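Local coordinates for putative oxidoreductase (Gluconobacter oxydans, PDB 3WJ7) that acts as a reductase of the short-chain dehydrogenase/reductase (SDR) family, probably using a nicotinamide coenzyme, at the interface of chains A and B. Coordinates in Å, arbitrary orientation; residue numbers count along the deposited sequence, not the author numbering. Chains: chain A/B, Putative oxidoreductase.

Contact 1: the interface of chains A and B. Residues chain A 283, 296; chain B 197, 201, 207.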
ATOM      1  N   TRP A 283      13.956 -14.437  -3.907  1.00 47.19           N
ATOM      2  CA  TRP A 283      14.179 -15.460  -2.874  1.00 49.95           C
ATOM      3  C   TRP A 283      13.881 -15.022  -1.449  1.00 49.48           C
ATOM      4  O   TRP A 283      13.291 -15.780  -0.698  1.00 48.70           O
ATOM      5  CB  TRP A 283      15.523 -16.188  -3.017  1.00 53.40           C
ATOM      6  CG  TRP A 283      15.374 -17.211  -4.114  1.00 59.96           C
ATOM      7  CD1 TRP A 283      15.933 -17.156  -5.355  1.00 61.08           C
ATOM      8  CD2 TRP A 283      14.514 -18.387  -4.114  1.00 63.11           C
ATOM      9  NE1 TRP A 283      15.511 -18.227  -6.121  1.00 65.06           N
ATOM     10  CE2 TRP A 283      14.644 -19.000  -5.388  1.00 65.01           C
ATOM     11  CE3 TRP A 283      13.668 -18.992  -3.156  1.00 67.03           C
ATOM     12  CZ2 TRP A 283      13.961 -20.190  -5.736  1.00 61.46           C
ATOM     13  CZ3 TRP A 283      12.983 -20.190  -3.506  1.00 61.97           C
ATOM     14  CH2 TRP A 283      13.139 -20.761  -4.783  1.00 59.76           C
ATOM     15  N   ARG A 296      12.803 -10.456 -11.460  1.00 41.21           N
ATOM     16  CA  ARG A 296      13.228 -10.505 -12.882  1.00 44.60           C
ATOM     17  C   ARG A 296      12.215  -9.932 -13.863  1.00 48.29           C
ATOM     18  O   ARG A 296      12.587  -9.170 -14.753  1.00 55.22           O
ATOM     19  CB  ARG A 296      13.573 -11.917 -13.318  1.00 46.58           C
ATOM     20  CG  ARG A 296      14.735 -12.488 -12.522  1.00 50.93           C
ATOM     21  CD  ARG A 296      14.876 -13.967 -12.783  1.00 58.10           C
ATOM     22  NE  ARG A 296      13.726 -14.699 -12.268  1.00 62.75           N
ATOM     23  CZ  ARG A 296      13.633 -16.020 -12.225  1.00 58.10           C
ATOM     24  NH1 ARG A 296      14.616 -16.759 -12.687  1.00 56.06           N
ATOM     25  NH2 ARG A 296      12.551 -16.588 -11.708  1.00 57.15           N
TER
ATOM     26  N   GLN B 197       7.213 -20.996 -13.224  1.00 35.39           N
ATOM     27  CA  GLN B 197       8.454 -20.282 -13.476  1.00 37.16           C
ATOM     28  C   GLN B 197       9.584 -20.985 -12.763  1.00 40.49           C
ATOM     29  O   GLN B 197      10.617 -21.210 -13.387  1.00 43.88           O
ATOM     30  CB  GLN B 197       8.375 -18.816 -13.036  1.00 37.52           C
ATOM     31  CG  GLN B 197       9.573 -17.951 -13.479  1.00 39.34           C
ATOM     32  CD  GLN B 197       9.878 -18.026 -14.986  1.00 43.48           C
ATOM     33  OE1 GLN B 197       9.017 -17.726 -15.858  1.00 43.51           O
ATOM     34  NE2 GLN B 197      11.104 -18.450 -15.299  1.00 39.29           N
ATOM     35  N   ASP B 201      12.857 -22.370 -14.392  1.00 44.29           N
ATOM     36  CA  ASP B 201      14.216 -21.959 -14.014  1.00 49.09           C
ATOM     37  C   ASP B 201      15.012 -23.207 -13.746  1.00 56.42           C
ATOM     38  O   ASP B 201      16.182 -23.378 -14.168  1.00 60.51           O
ATOM     39  CB  ASP B 201      14.229 -21.125 -12.732  1.00 48.43           C
ATOM     40  CG  ASP B 201      13.466 -19.823 -12.867  1.00 51.20           C
ATOM     41  OD1 ASP B 201      13.472 -19.232 -13.978  1.00 46.77           O
ATOM     42  OD2 ASP B 201      12.846 -19.414 -11.844  1.00 55.15           O
ATOM     43  N   MET B 207      18.591 -21.992 -11.629  1.00 69.23           N
ATOM     44  CA  MET B 207      18.093 -21.719 -10.284  1.00 68.18           C
ATOM     45  C   MET B 207      19.271 -22.286  -9.546  1.00 63.78           C
ATOM     46  O   MET B 207      19.373 -23.500  -9.386  1.00 57.93           O
ATOM     47  CB  MET B 207      16.846 -22.567  -9.963  1.00 66.84           C
ATOM     48  CG  MET B 207      15.851 -22.078  -8.912  1.00 62.65           C
ATOM     49  SD  MET B 207      14.376 -23.143  -9.023  1.00 62.02           S
ATOM     50  CE  MET B 207      15.318 -24.566  -8.465  1.00 60.15           C
TER

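Contact 2: the interface of chains A and B. Residues chain A 96, 99, 160; chain B 94-97.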
ATOM      1  N   GLU A  96      -0.395   4.144  -2.332  1.00 34.01           N
ATOM      2  CA  GLU A  96      -1.563   3.532  -2.956  1.00 34.62           C
ATOM      3  C   GLU A  96      -2.738   4.383  -2.659  1.00 36.97           C
ATOM      4  O   GLU A  96      -3.676   4.491  -3.460  1.00 40.71           O
ATOM      5  CB  GLU A  96      -1.796   2.097  -2.483  1.00 37.57           C
ATOM      6  CG  GLU A  96      -0.887   1.037  -3.122  1.00 38.16           C
ATOM      7  CD  GLU A  96      -1.249  -0.383  -2.713  1.00 46.27           C
ATOM      8  OE1 GLU A  96      -2.402  -0.805  -3.003  1.00 52.17           O
ATOM      9  OE2 GLU A  96      -0.400  -1.084  -2.099  1.00 47.20           O
ATOM     10  N   MET A  99      -2.433   7.426  -5.125  1.00 42.89           N
ATOM     11  CA  MET A  99      -2.925   7.052  -6.435  1.00 40.29           C
ATOM     12  C   MET A  99      -4.478   7.025  -6.491  1.00 40.11           C
ATOM     13  O   MET A  99      -5.058   7.517  -7.425  1.00 40.45           O
ATOM     14  CB  MET A  99      -2.345   5.706  -6.830  1.00 39.49           C
ATOM     15  CG  MET A  99      -3.039   5.127  -8.051  1.00 43.66           C
ATOM     16  SD  MET A  99      -2.490   3.494  -8.496  1.00 43.42           S
ATOM     17  CE  MET A  99      -3.397   2.572  -7.233  1.00 44.46           C
ATOM     18  N   ARG A 160      -3.680   4.981 -14.918  1.00 32.87           N
ATOM     19  CA  ARG A 160      -5.079   4.918 -14.574  1.00 33.24           C
ATOM     20  C   ARG A 160      -5.803   6.234 -14.773  1.00 35.40           C
ATOM     21  O   ARG A 160      -6.965   6.273 -15.293  1.00 34.87           O
ATOM     22  CB  ARG A 160      -5.287   4.429 -13.142  1.00 36.16           C
ATOM     23  CG  ARG A 160      -4.914   2.975 -13.002  1.00 41.59           C
ATOM     24  CD  ARG A 160      -5.489   2.381 -11.745  1.00 46.87           C
ATOM     25  NE  ARG A 160      -5.334   0.934 -11.841  1.00 53.38           N
ATOM     26  CZ  ARG A 160      -4.994   0.156 -10.817  1.00 53.51           C
ATOM     27  NH1 ARG A 160      -4.759   0.683  -9.621  1.00 53.30           N
ATOM     28  NH2 ARG A 160      -4.901  -1.151 -10.982  1.00 53.31           N
TER
ATOM     29  N   ASP B  94       0.421  -2.499  -6.789  1.00 33.90           N
ATOM     30  CA  ASP B  94      -0.530  -2.003  -5.788  1.00 31.89           C
ATOM     31  C   ASP B  94      -1.239  -3.192  -5.086  1.00 28.38           C
ATOM     32  O   ASP B  94      -2.422  -3.409  -5.308  1.00 27.82           O
ATOM     33  CB  ASP B  94      -1.564  -1.076  -6.447  1.00 30.06           C
ATOM     34  CG  ASP B  94      -2.245  -1.734  -7.628  1.00 31.38           C
ATOM     35  OD1 ASP B  94      -1.677  -2.686  -8.230  1.00 33.48           O
ATOM     36  OD2 ASP B  94      -3.358  -1.332  -7.958  1.00 31.96           O
ATOM     37  N   PRO B  95      -0.517  -3.946  -4.248  1.00 28.40           N
ATOM     38  CA  PRO B  95      -1.097  -5.157  -3.583  1.00 28.92           C
ATOM     39  C   PRO B  95      -2.310  -4.818  -2.721  1.00 29.96           C
ATOM     40  O   PRO B  95      -3.292  -5.554  -2.754  1.00 32.56           O
ATOM     41  CB  PRO B  95       0.047  -5.673  -2.675  1.00 27.14           C
ATOM     42  CG  PRO B  95       1.294  -4.947  -3.145  1.00 26.97           C
ATOM     43  CD  PRO B  95       0.845  -3.635  -3.753  1.00 27.58           C
ATOM     44  N   GLU B  96      -2.268  -3.713  -1.981  1.00 31.09           N
ATOM     45  CA  GLU B  96      -3.409  -3.337  -1.136  1.00 33.79           C
ATOM     46  C   GLU B  96      -4.643  -2.910  -1.889  1.00 33.55           C
ATOM     47  O   GLU B  96      -5.767  -3.240  -1.470  1.00 35.89           O
ATOM     48  CB  GLU B  96      -3.036  -2.256  -0.120  1.00 36.45           C
ATOM     49  CG  GLU B  96      -1.949  -2.647   0.867  1.00 37.36           C
ATOM     50  CD  GLU B  96      -1.975  -1.753   2.108  1.00 45.94           C
ATOM     51  OE1 GLU B  96      -3.097  -1.591   2.673  1.00 48.86           O
ATOM     52  OE2 GLU B  96      -0.901  -1.216   2.537  1.00 47.32           O
ATOM     53  N   THR B  97      -4.460  -2.163  -2.983  1.00 32.11           N
ATOM     54  CA  THR B  97      -5.580  -1.825  -3.855  1.00 31.18           C
ATOM     55  C   THR B  97      -6.196  -3.093  -4.448  1.00 31.41           C
ATOM     56  O   THR B  97      -7.428  -3.189  -4.555  1.00 30.52           O
ATOM     57  CB  THR B  97      -5.145  -0.883  -5.003  1.00 33.13           C
ATOM     58  OG1 THR B  97      -4.580   0.330  -4.477  1.00 37.86           O
ATOM     59  CG2 THR B  97      -6.311  -0.493  -5.890  1.00 28.81           C
TER

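Contact 1: the interface of chains A and B
A charged, largely polar patch between two copies of the same protein brings A:Arg296 against B:Asp201, tying helix 296-302 of chain A to helix 194-203 of chain B in the deposited assembly, a pairing that may or may not persist outside the crystal. It illustrates how a small interface patch, with about 111 Å² of protein surface hidden, can be organised around one ion pair. The guanidinium and the carboxylate approach from opposite directions. NH2 of A:Arg296 donates to OD2 of B:Asp201 at 2.8 Å, a salt bridge and a fairly straight hydrogen bond with 163° at the hydrogen. The acceptor lies in the guanidinium plane, and the donor reaches OD2 on its syn side, somewhat out of the carboxylate plane. A second bond, from NH1 to OD1 of B:Asp201 at 3.0 Å, is weak and more bent. The two flat groups are turned 53° from each other, which makes this a twisted pairing and not a flat two-pronged one. The arginine chain bends at chi3 (-66°), swinging the guanidinium edge towards the aspartate.

Within chain B a second-shell residue one helical turn earlier steadies the acceptor: the amide nitrogen NE2 of B:Gln197 donates to OD1 of B:Asp201 at 2.8 Å, coming from above the carboxylate plane. Its CG also lies 3.7 Å from NH2 of A:Arg296, bringing the aliphatic stem beside the arginine. An alanine in place of B:Asp201 would have neither carboxylate oxygen and would probably leave the guanidinium without its charge partner and the B:Gln197 amide free to turn.

Some way from the ion pair lies a light apolar contact. The side chains of A:Trp283, from helix 275-288, and B:Met207, from a loop, cross at about a right angle, with CZ2 on the six-membered part of the indole 4.1 Å from CG of B:Met207.

Contact 2: the interface of chains A and B
A:Glu96 reaches across to the start of helix 95-115 in chain B, where B:Thr97 and its neighbours receive it, and the patch is a worked case of a helix N-terminus capped by a carboxylate from another chain. Hydrogen bonds to that carboxylate form the first group. OE1 of A:Glu96 accepts from the backbone N of B:Thr97 at 2.5 Å, met nearly head-on to its C-O bond. The same oxygen takes the hydroxyl OG1 of B:Thr97 at 2.9 Å through its anti lone pair, the one turned away from OE2. OG1 can do this because it stands beside the backbone N of its own residue (chi1 -58°), so that both donors of B:Thr97 converge on one acceptor. OE2 adds a weak bond from the backbone N of B:Glu96 at 3.2 Å. The glutamate chain runs extended beyond CG, which carries its carboxylate up to the helix end, where the N-H groups of the first turn, not yet used within the helix, and the helix dipole would probably stabilise a negative charge.

Charge pairing forms a second group. A:Arg160, from helix 153-172, stretches its chain from CG to NE and donates from NH1 to OD2 of B:Asp94 at 3.0 Å, a salt bridge. NH1 comes from above the carboxylate plane of B:Asp94, and the guanidinium and carboxylate planes are 51° apart; NH2 adds a weak bond to the same oxygen. Like charges also sit nearby: OE2 of A:Glu96 is 4.7 Å from OE2 of B:Glu96, a proximity that the helix end and its donors may help to offset.

Packing is the third kind. CD of A:Glu96 rests 3.5 Å from CA of B:Asp94, while B:Pro95 crosses the glutamate side chain at about a right angle. A:Met99, bent at its last torsion, brings its methyl CE to 3.7 Å from OG1 of B:Thr97.

Contact 1 and contact 2 share no residue, and their centres of C-alpha atoms lie about 25 Å apart. Chain A offers helices 275-288 and 296-302, from later in the chain, to contact 1 but helices 95-115 and 153-172 to contact 2; chain B answers with helix 194-203 and a following loop, and with the start of helix 95-115, the helix chain A also uses, and the loop residue before it. In each, an arginine of chain A pairs with an aspartate of chain B. The interface is not an exact two-fold. If the pairing persists outside the crystal, these separated points would probably limit rocking between the chains.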